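Local coordinates for immune protein (Enterobacter cloacae, PDB 6D7Y) that binds the toxic C-terminal tip of CdiA and probably neutralises it, as an immunity protein of contact-dependent growth inhibition, at residues R30-N35 with G66-G71; L84-K89 with G97-M102; N35-F40 with G61-G66. One frame throughout, in Å; residues are numbered along the deposited sequence. Where two conformers were deposited one is given.

Contact 1: R30-N35 with G66-G71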
loop_
_atom_site.group_PDB
_atom_site.type_symbol
_atom_site.label_atom_id
_atom_site.label_comp_id
_atom_site.label_asym_id
_atom_site.label_seq_id
_atom_site.Cartn_x
_atom_site.Cartn_y
_atom_site.Cartn_z
ATOM N N ARG B 30 8.246 -9.307 -8.434
ATOM C CA ARG B 30 7.167 -9.576 -9.377
ATOM C C ARG B 30 5.796 -9.374 -8.770
ATOM O O ARG B 30 5.657 -9.318 -7.554
ATOM C CB ARG B 30 7.299 -11.001 -9.957
ATOM C CG ARG B 30 7.565 -12.091 -8.932
ATOM C CD ARG B 30 7.726 -13.445 -9.620
ATOM N NE ARG B 30 6.451 -13.889 -10.188
ATOM C CZ ARG B 30 5.534 -14.627 -9.548
ATOM N NH1 ARG B 30 4.400 -14.951 -10.166
ATOM N NH2 ARG B 30 5.726 -15.048 -8.296
ATOM N N ILE B 31 4.795 -9.231 -9.641
ATOM C CA ILE B 31 3.409 -9.070 -9.211
ATOM C C ILE B 31 2.534 -10.031 -9.962
ATOM O O ILE B 31 2.792 -10.356 -11.126
ATOM C CB ILE B 31 2.854 -7.636 -9.360
ATOM C CG1 ILE B 31 2.689 -7.210 -10.820
ATOM C CG2 ILE B 31 3.726 -6.657 -8.596
ATOM C CD1 ILE B 31 2.074 -5.834 -10.954
ATOM N N PHE B 32 1.488 -10.466 -9.285
ATOM C CA PHE B 32 0.564 -11.448 -9.814
ATOM C C PHE B 32 -0.713 -11.429 -8.998
ATOM O O PHE B 32 -0.858 -10.630 -8.059
ATOM C CB PHE B 32 1.209 -12.834 -9.738
ATOM C CG PHE B 32 1.693 -13.191 -8.369
ATOM C CD1 PHE B 32 2.950 -12.788 -7.945
ATOM C CD2 PHE B 32 0.891 -13.912 -7.494
ATOM C CE1 PHE B 32 3.405 -13.094 -6.677
ATOM C CE2 PHE B 32 1.342 -14.231 -6.224
ATOM C CZ PHE B 32 2.600 -13.815 -5.810
ATOM N N ASP B 33 -1.624 -12.320 -9.359
ATOM C CA ASP B 33 -2.922 -12.449 -8.695
ATOM C C ASP B 33 -3.715 -11.130 -8.684
ATOM O O ASP B 33 -4.132 -10.648 -7.640
ATOM C CB ASP B 33 -2.762 -13.000 -7.270
ATOM C CG ASP B 33 -4.095 -13.394 -6.640
ATOM O OD1 ASP B 33 -5.032 -13.764 -7.382
ATOM O OD2 ASP B 33 -4.197 -13.348 -5.404
ATOM N N PHE B 34 -3.895 -10.554 -9.869
ATOM C CA PHE B 34 -4.682 -9.345 -10.028
ATOM C C PHE B 34 -6.133 -9.708 -9.709
ATOM O O PHE B 34 -6.667 -10.672 -10.268
ATOM C CB PHE B 34 -4.554 -8.807 -11.451
ATOM C CG PHE B 34 -5.465 -7.655 -11.745
ATOM C CD1 PHE B 34 -5.185 -6.390 -11.255
ATOM C CD2 PHE B 34 -6.594 -7.826 -12.546
ATOM C CE1 PHE B 34 -6.025 -5.317 -11.536
ATOM C CE2 PHE B 34 -7.434 -6.756 -12.834
ATOM C CZ PHE B 34 -7.152 -5.499 -12.324
ATOM N N ASN B 35 -6.762 -8.939 -8.825
ATOM C CA ASN B 35 -8.138 -9.213 -8.395
ATOM C C ASN B 35 -8.889 -7.890 -8.318
ATOM O O ASN B 35 -8.296 -6.881 -8.010
ATOM C CB ASN B 35 -8.120 -9.918 -7.032
ATOM C CG ASN B 35 -9.429 -10.617 -6.715
ATOM O OD1 ASN B 35 -10.331 -10.693 -7.556
ATOM N ND2 ASN B 35 -9.527 -11.171 -5.510
ATOM N N GLY B 66 -6.777 -5.547 -6.229
ATOM C CA GLY B 66 -5.632 -5.920 -5.448
ATOM C C GLY B 66 -4.720 -6.779 -6.269
ATOM O O GLY B 66 -5.118 -7.338 -7.305
ATOM N N VAL B 67 -3.489 -6.879 -5.805
ATOM C CA VAL B 67 -2.485 -7.647 -6.484
ATOM C C VAL B 67 -1.485 -8.143 -5.465
ATOM O O VAL B 67 -1.191 -7.452 -4.492
ATOM C CB VAL B 67 -1.806 -6.793 -7.594
ATOM C CG1 VAL B 67 -1.189 -5.538 -7.036
ATOM C CG2 VAL B 67 -0.758 -7.580 -8.341
ATOM N N SER B 68 -1.012 -9.371 -5.649
ATOM C CA SER B 68 0.005 -9.915 -4.773
ATOM C C SER B 68 1.348 -9.519 -5.352
ATOM O O SER B 68 1.545 -9.534 -6.576
ATOM C CB SER B 68 -0.109 -11.441 -4.633
ATOM O OG SER B 68 -1.305 -11.773 -3.960
HETATM N N MSE B 69 2.269 -9.183 -4.469
HETATM C CA MSE B 69 3.587 -8.746 -4.855
HETATM C C MSE B 69 4.533 -9.659 -4.156
HETATM O O MSE B 69 4.301 -10.020 -3.009
HETATM C CB MSE B 69 3.685 -7.281 -4.388
HETATM C CG MSE B 69 5.034 -6.629 -4.643
HETATM SE SE MSE B 69 4.987 -4.642 -4.485
HETATM C CE MSE B 69 3.704 -4.333 -5.952
ATOM N N GLU B 70 5.572 -10.105 -4.856
ATOM C CA GLU B 70 6.607 -10.941 -4.258
ATOM C C GLU B 70 7.936 -10.212 -4.257
ATOM O O GLU B 70 8.289 -9.538 -5.245
ATOM C CB GLU B 70 6.754 -12.254 -5.032
ATOM C CG GLU B 70 7.908 -13.111 -4.542
ATOM C CD GLU B 70 8.068 -14.384 -5.330
ATOM O OE1 GLU B 70 7.062 -14.882 -5.890
ATOM O OE2 GLU B 70 9.204 -14.896 -5.379
ATOM N N GLY B 71 8.681 -10.383 -3.166
ATOM C CA GLY B 71 10.011 -9.806 -3.018
ATOM C C GLY B 71 9.995 -8.291 -2.964
ATOM O O GLY B 71 10.671 -7.640 -3.746
#

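Contact 2: L84-K89 with G97-M102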
loop_
_atom_site.group_PDB
_atom_site.type_symbol
_atom_site.label_atom_id
_atom_site.label_comp_id
_atom_site.label_asym_id
_atom_site.label_seq_id
_atom_site.Cartn_x
_atom_site.Cartn_y
_atom_site.Cartn_z
ATOM N N LEU B 84 0.228 -7.989 -0.067
ATOM C CA LEU B 84 -1.035 -7.779 -0.771
ATOM C C LEU B 84 -1.173 -6.259 -0.950
ATOM O O LEU B 84 -1.232 -5.565 0.029
ATOM C CB LEU B 84 -2.219 -8.277 0.054
ATOM C CG LEU B 84 -3.633 -8.011 -0.496
ATOM C CD1 LEU B 84 -3.858 -8.655 -1.856
ATOM C CD2 LEU B 84 -4.694 -8.477 0.495
ATOM N N LEU B 85 -1.203 -5.789 -2.195
ATOM C CA LEU B 85 -1.352 -4.372 -2.508
ATOM C C LEU B 85 -2.815 -4.153 -2.773
ATOM O O LEU B 85 -3.408 -4.872 -3.609
ATOM C CB LEU B 85 -0.569 -4.036 -3.754
ATOM C CG LEU B 85 -0.634 -2.604 -4.280
ATOM C CD1 LEU B 85 0.030 -1.678 -3.299
ATOM C CD2 LEU B 85 0.037 -2.537 -5.639
ATOM N N ARG B 86 -3.404 -3.153 -2.104
ATOM C CA ARG B 86 -4.819 -2.859 -2.248
ATOM C C ARG B 86 -4.979 -1.424 -2.745
ATOM O O ARG B 86 -4.330 -0.527 -2.222
ATOM C CB ARG B 86 -5.519 -2.982 -0.898
ATOM C CG ARG B 86 -5.369 -4.335 -0.258
ATOM C CD ARG B 86 -6.082 -4.479 1.077
ATOM N NE ARG B 86 -7.539 -4.652 0.977
ATOM C CZ ARG B 86 -8.489 -3.811 1.409
ATOM N NH1 ARG B 86 -8.218 -2.674 2.049
ATOM N NH2 ARG B 86 -9.761 -4.148 1.230
ATOM N N VAL B 87 -5.819 -1.238 -3.758
ATOM C CA VAL B 87 -6.084 0.086 -4.303
ATOM C C VAL B 87 -7.585 0.220 -4.263
ATOM O O VAL B 87 -8.297 -0.603 -4.829
ATOM C CB VAL B 87 -5.555 0.223 -5.728
ATOM C CG1 VAL B 87 -5.718 1.668 -6.204
ATOM C CG2 VAL B 87 -4.098 -0.219 -5.807
ATOM N N LEU B 88 -8.090 1.267 -3.614
ATOM C CA LEU B 88 -9.528 1.409 -3.492
ATOM C C LEU B 88 -9.992 2.822 -3.686
ATOM O O LEU B 88 -9.341 3.734 -3.220
ATOM C CB LEU B 88 -9.990 0.884 -2.123
ATOM C CG LEU B 88 -9.395 1.387 -0.810
ATOM C CD1 LEU B 88 -9.931 2.728 -0.374
ATOM C CD2 LEU B 88 -9.728 0.421 0.317
ATOM N N LYS B 89 -11.102 2.995 -4.396
ATOM C CA LYS B 89 -11.651 4.337 -4.570
ATOM C C LYS B 89 -13.029 4.305 -3.904
ATOM O O LYS B 89 -13.800 3.360 -4.086
ATOM C CB LYS B 89 -11.690 4.831 -6.039
ATOM C CG LYS B 89 -12.973 4.600 -6.816
ATOM C CD LYS B 89 -13.052 5.534 -8.018
ATOM C CE LYS B 89 -14.459 5.557 -8.580
ATOM N NZ LYS B 89 -14.659 6.673 -9.533
ATOM N N GLY B 97 -2.869 0.526 -0.141
ATOM C CA GLY B 97 -2.425 -0.118 1.056
ATOM C C GLY B 97 -1.625 -1.349 0.766
ATOM O O GLY B 97 -1.808 -1.950 -0.279
ATOM N N LEU B 98 -0.714 -1.661 1.680
ATOM C CA LEU B 98 0.144 -2.858 1.608
ATOM C C LEU B 98 -0.056 -3.676 2.868
ATOM O O LEU B 98 0.226 -3.184 3.968
ATOM C CB LEU B 98 1.622 -2.487 1.481
ATOM C CG LEU B 98 2.117 -1.925 0.139
ATOM C CD1 LEU B 98 1.560 -0.538 -0.144
ATOM C CD2 LEU B 98 3.640 -1.857 0.149
ATOM N N CYS B 99 -0.471 -4.949 2.725
ATOM C CA CYS B 99 -0.724 -5.815 3.886
ATOM C C CYS B 99 0.256 -6.973 3.803
ATOM O O CYS B 99 0.460 -7.505 2.709
ATOM C CB CYS B 99 -2.145 -6.387 3.840
ATOM S SG CYS B 99 -3.438 -5.131 3.763
ATOM N N PHE B 100 0.836 -7.340 4.942
ATOM C CA PHE B 100 1.839 -8.416 5.049
ATOM C C PHE B 100 1.896 -9.005 6.457
ATOM O O PHE B 100 1.666 -8.307 7.443
ATOM C CB PHE B 100 3.222 -7.874 4.678
ATOM C CG PHE B 100 3.635 -6.670 5.488
ATOM C CD1 PHE B 100 3.266 -5.401 5.093
ATOM C CD2 PHE B 100 4.395 -6.817 6.643
ATOM C CE1 PHE B 100 3.638 -4.288 5.839
ATOM C CE2 PHE B 100 4.778 -5.726 7.388
ATOM C CZ PHE B 100 4.393 -4.455 7.005
ATOM N N TYR B 101 2.167 -10.308 6.565
ATOM C CA TYR B 101 2.281 -10.907 7.885
ATOM C C TYR B 101 3.695 -10.748 8.431
ATOM O O TYR B 101 4.659 -10.622 7.658
ATOM C CB TYR B 101 1.927 -12.425 7.855
ATOM C CG TYR B 101 0.464 -12.704 7.653
ATOM C CD1 TYR B 101 -0.080 -12.807 6.378
ATOM C CD2 TYR B 101 -0.391 -12.867 8.738
ATOM C CE1 TYR B 101 -1.440 -13.064 6.192
ATOM C CE2 TYR B 101 -1.738 -13.120 8.567
ATOM C CZ TYR B 101 -2.266 -13.207 7.297
ATOM O OH TYR B 101 -3.609 -13.470 7.127
HETATM N N MSE B 102 3.819 -10.759 9.760
HETATM C CA MSE B 102 5.125 -10.758 10.438
HETATM C C MSE B 102 4.963 -11.747 11.562
HETATM O O MSE B 102 3.875 -11.878 12.119
HETATM C CB MSE B 102 5.598 -9.413 10.974
HETATM C CG MSE B 102 5.767 -8.359 9.887
HETATM SE SE MSE B 102 7.278 -8.730 8.660
HETATM C CE MSE B 102 8.754 -8.760 9.971
#

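Contact 3: N35-F40 with G61-G66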
loop_
_atom_site.group_PDB
_atom_site.type_symbol
_atom_site.label_atom_id
_atom_site.label_comp_id
_atom_site.label_asym_id
_atom_site.label_seq_id
_atom_site.Cartn_x
_atom_site.Cartn_y
_atom_site.Cartn_z
ATOM N N ASN B 35 -6.762 -8.939 -8.825
ATOM C CA ASN B 35 -8.138 -9.213 -8.395
ATOM C C ASN B 35 -8.889 -7.890 -8.318
ATOM O O ASN B 35 -8.296 -6.881 -8.010
ATOM C CB ASN B 35 -8.120 -9.918 -7.032
ATOM C CG ASN B 35 -9.429 -10.617 -6.715
ATOM O OD1 ASN B 35 -10.331 -10.693 -7.556
ATOM N ND2 ASN B 35 -9.527 -11.171 -5.510
ATOM N N PHE B 36 -10.200 -7.924 -8.530
ATOM C CA PHE B 36 -11.035 -6.712 -8.633
ATOM C C PHE B 36 -12.480 -6.902 -8.161
ATOM O O PHE B 36 -13.020 -8.007 -8.266
ATOM C CB PHE B 36 -11.049 -6.347 -10.110
ATOM C CG PHE B 36 -11.238 -7.542 -10.992
ATOM C CD1 PHE B 36 -12.511 -8.004 -11.305
ATOM C CD2 PHE B 36 -10.136 -8.265 -11.441
ATOM C CE1 PHE B 36 -12.682 -9.139 -12.088
ATOM C CE2 PHE B 36 -10.299 -9.398 -12.221
ATOM C CZ PHE B 36 -11.573 -9.836 -12.546
ATOM N N SER B 37 -13.114 -5.822 -7.689
ATOM C CA SER B 37 -14.515 -5.884 -7.205
ATOM C C SER B 37 -15.575 -5.836 -8.330
ATOM O O SER B 37 -16.744 -6.116 -8.089
ATOM C CB SER B 37 -14.794 -4.837 -6.120
ATOM O OG SER B 37 -14.491 -3.533 -6.550
ATOM N N GLU B 38 -15.171 -5.397 -9.514
ATOM C CA GLU B 38 -16.011 -5.448 -10.732
ATOM C C GLU B 38 -15.017 -5.671 -11.855
ATOM O O GLU B 38 -13.927 -5.102 -11.815
ATOM C CB GLU B 38 -16.857 -4.195 -11.034
ATOM C CG GLU B 38 -18.210 -4.075 -10.326
ATOM C CD GLU B 38 -18.172 -3.342 -9.010
ATOM O OE1 GLU B 38 -19.053 -3.596 -8.162
ATOM O OE2 GLU B 38 -17.278 -2.498 -8.825
ATOM N N ASP B 39 -15.355 -6.509 -12.835
ATOM C CA ASP B 39 -14.432 -6.755 -13.951
ATOM C C ASP B 39 -14.395 -5.499 -14.838
ATOM O O ASP B 39 -15.127 -5.385 -15.827
ATOM C CB ASP B 39 -14.817 -8.008 -14.748
ATOM C CG ASP B 39 -13.757 -8.396 -15.778
ATOM O OD1 ASP B 39 -12.614 -7.893 -15.686
ATOM O OD2 ASP B 39 -14.062 -9.214 -16.672
ATOM N N PHE B 40 -13.530 -4.565 -14.444
ATOM C CA PHE B 40 -13.372 -3.280 -15.125
ATOM C C PHE B 40 -12.197 -3.269 -16.096
ATOM O O PHE B 40 -12.138 -2.401 -16.972
ATOM C CB PHE B 40 -13.198 -2.138 -14.096
ATOM C CG PHE B 40 -11.824 -2.074 -13.462
ATOM C CD1 PHE B 40 -11.487 -2.884 -12.375
ATOM C CD2 PHE B 40 -10.870 -1.177 -13.937
ATOM C CE1 PHE B 40 -10.224 -2.819 -11.795
ATOM C CE2 PHE B 40 -9.606 -1.107 -13.359
ATOM C CZ PHE B 40 -9.283 -1.930 -12.285
ATOM N N GLY B 61 -18.760 4.582 -9.507
ATOM C CA GLY B 61 -19.003 3.904 -8.217
ATOM C C GLY B 61 -17.728 3.459 -7.499
ATOM O O GLY B 61 -16.639 3.574 -8.040
ATOM N N ASP B 62 -17.878 2.958 -6.274
ATOM C CA ASP B 62 -16.734 2.480 -5.467
ATOM C C ASP B 62 -16.138 1.240 -6.121
ATOM O O ASP B 62 -16.880 0.374 -6.604
ATOM C CB ASP B 62 -17.178 2.154 -4.052
ATOM C CG ASP B 62 -17.777 3.347 -3.344
ATOM O OD1 ASP B 62 -17.586 4.473 -3.819
ATOM O OD2 ASP B 62 -18.433 3.150 -2.306
ATOM N N LEU B 63 -14.809 1.158 -6.133
ATOM C CA LEU B 63 -14.106 0.068 -6.802
ATOM C C LEU B 63 -12.811 -0.284 -6.090
ATOM O O LEU B 63 -12.136 0.570 -5.555
ATOM C CB LEU B 63 -13.779 0.516 -8.238
ATOM C CG LEU B 63 -13.007 -0.363 -9.223
ATOM C CD1 LEU B 63 -13.736 -1.671 -9.488
ATOM C CD2 LEU B 63 -12.815 0.392 -10.540
ATOM N N TYR B 64 -12.469 -1.564 -6.124
ATOM C CA TYR B 64 -11.248 -2.076 -5.531
ATOM C C TYR B 64 -10.564 -3.015 -6.472
ATOM O O TYR B 64 -11.215 -3.683 -7.250
ATOM C CB TYR B 64 -11.587 -2.914 -4.278
ATOM C CG TYR B 64 -10.517 -3.939 -3.870
ATOM C CD1 TYR B 64 -9.444 -3.571 -3.070
ATOM C CD2 TYR B 64 -10.596 -5.271 -4.282
ATOM C CE1 TYR B 64 -8.471 -4.488 -2.703
ATOM C CE2 TYR B 64 -9.622 -6.206 -3.915
ATOM C CZ TYR B 64 -8.565 -5.804 -3.121
ATOM O OH TYR B 64 -7.590 -6.684 -2.723
ATOM N N PHE B 65 -9.243 -3.030 -6.402
ATOM C CA PHE B 65 -8.472 -4.068 -7.065
ATOM C C PHE B 65 -7.259 -4.320 -6.190
ATOM O O PHE B 65 -6.809 -3.443 -5.449
ATOM C CB PHE B 65 -8.132 -3.792 -8.540
ATOM C CG PHE B 65 -7.100 -2.728 -8.772
ATOM C CD1 PHE B 65 -5.762 -3.064 -8.897
ATOM C CD2 PHE B 65 -7.474 -1.414 -8.951
ATOM C CE1 PHE B 65 -4.809 -2.100 -9.156
ATOM C CE2 PHE B 65 -6.527 -0.432 -9.196
ATOM C CZ PHE B 65 -5.189 -0.777 -9.297
ATOM N N GLY B 66 -6.777 -5.547 -6.229
ATOM C CA GLY B 66 -5.632 -5.920 -5.448
ATOM C C GLY B 66 -4.720 -6.779 -6.269
ATOM O O GLY B 66 -5.118 -7.338 -7.305
HETATM O O HOH W 1 -7.997 -9.440 -3.512
HETATM O O HOH W 2 -17.256 -2.690 -6.126
#

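Contact 1: R30-N35 with G66-G71
The carbonyl oxygen of Arg30 has two donors on it: one full hydrogen bond and one weaker CA-H contact. Glu70 N points at Arg30 O from 2.8 Å, almost straight (175° at the hydrogen) and nearly along the C=O axis, while Met69 CA lies 3.4 Å from the same oxygen. Ser68 O is held likewise, by Phe32 N at 2.9 Å and by the CA of Ile31. The ladder is antiparallel, tying the edge strand 30-36 to strand 63-75, and it is interrupted by a beta bulge. Phe32 pairs with Ser68, yet the next hydrogen-bonded pair is Asn35 with Gly66, so Asp33 and Phe34 together face Val67; Asp33 takes up the extra residue with positive phi (56°). Close to this step the CG2 branch of Val67 is pressed against Phe32 O at 3.1 Å.

On one face Ile31 and selenomethionine Met69 run side by side, CG2 of Ile31 touching CE of Met69 at 3.5 Å; helix 17-25 and Phe48 lie against this buried side. The opposite face, carrying Arg30, Phe32, Ser68 and Glu70, is more exposed, and its side chains are layered. Phe32, its CG in the crowded position between N and C (chi1 54°), lays its ring over Ser68 CB in a CH-pi contact, with Glu70 CB at the ring edge. CD1 of Phe32 sits in turn against a face of the Arg30 guanidinium. The bend in the Arg30 chain at chi3 helps bring NH2 to 2.8 Å from Glu70 OE1, a salt bridge in the guanidinium plane but above the carboxylate plane, the two groups being almost perpendicular.

Contact 2: L84-K89 with G97-M102
Leu85 and Leu98 lie side by side and point the same way from the beta hairpin formed by strands 78-90 and 93-102, with the CD1 of Leu85 3.7 Å from the CD1 of Leu98. They are a non-hydrogen-bonded pair, and their first torsions differ: CG of Leu85 is anti to its backbone N (chi1 178°), whereas CG of Leu98 is anti to its carbonyl carbon. Helix 105-126 reaches this buried face, placing Phe115 against Leu98. Leu84, Arg86 and Cys99 occupy the reverse face. There Leu84 stands directly across from Cys99, CB to CB 4.2 Å, but Arg86 is opposite Gly97, which has no side chain to meet it. The Arg86 chain instead reaches along a diagonal, its CD resting 3.8 Å from Cys99 SG, before the bend at chi3 carries the guanidinium away. Two hydrogen-bonded pairs flank the leucines. Leu84 N gives the straightest bond, 2.8 Å to Cys99 O at 173°, and the return bond runs from Cys99 N to Leu84 O. At the other end Gly97 O accepts from Arg86 N at 2.7 Å in the carbonyl plane, is approached by Leu85 CA, and has the methyl CD1 of Leu85 3.5 Å away.

Contact 3: N35-F40 with G61-G66
Two rings, Phe40 and Tyr64, frame the contact, one on the apolar side and one on the polar side. A face of the Phe40 ring takes the CD2 methyl of Leu63, 4.0 Å from the ring centroid and only 15° off its normal, a CH-pi contact; Glu38 O and Phe65 CB lie in plane at its edge. Phe65 meets this ring obliquely, the planes at 47°, with CD2 of Phe65 3.8 Å from CZ of Phe40, although Phe40 is poorly ordered. Tyr64 turns a face to the backbone N of Gly66, a residue with no side chain to obstruct the ring, and has a water in plane at its edge. That water joins Tyr64 OH to Asn35 ND2, the latter link weak, while Asn35 OD1 accepts Phe36 N.

Strand 30-36 runs out here, and Ser37, already loop, still bonds to Tyr64 from both backbone and side chain. Its N donates to Tyr64 O at 2.9 Å, from above the carbonyl plane. Its OG, held between N and C by chi1 of 56°, then accepts Tyr64 N at 2.9 Å, so a side-chain oxygen serves the strand's N-H. A second water bonds to Ser37 OG and donates to Glu38 OE2, at 2.7 Å, and to Asp62 O, bridging the two loops beyond the strands. Beside the non-hydrogen-bonded Phe36-Phe65 pair, Phe65 CA makes a close CA-H...O contact of 3.0 Å with Asn35 O. Helix 50-58 closes the apolar side, with Leu52 and Ser55 against Phe40 and Phe56 edge-to-face with Phe65, while strand 78-90 flanks the other edge of strand 63-75, with backbone hydrogen bonds between Val87 and Phe65 and between Lys89 and Leu63.

All three contacts belong to one antiparallel sheet. Contacts 1 and 3 are successive lengths of the same pairing, strand 30-36 with strand 63-75; they share Asn35 and Gly66, and their centres lie about 15 Å apart. Contact 3 is nested inside the chain loop closed by contact 1. Contact 2 follows both in sequence. Its strand 78-90 neighbours strand 63-75, so its centre is about 10 Å from contact 1 and 14 Å from contact 3. Together they join four consecutive strands, with helix 50-58 in the connection between the first two, from edge strand 30-36 inward to contact 2, whose centre is about 5 Å from that of the chain.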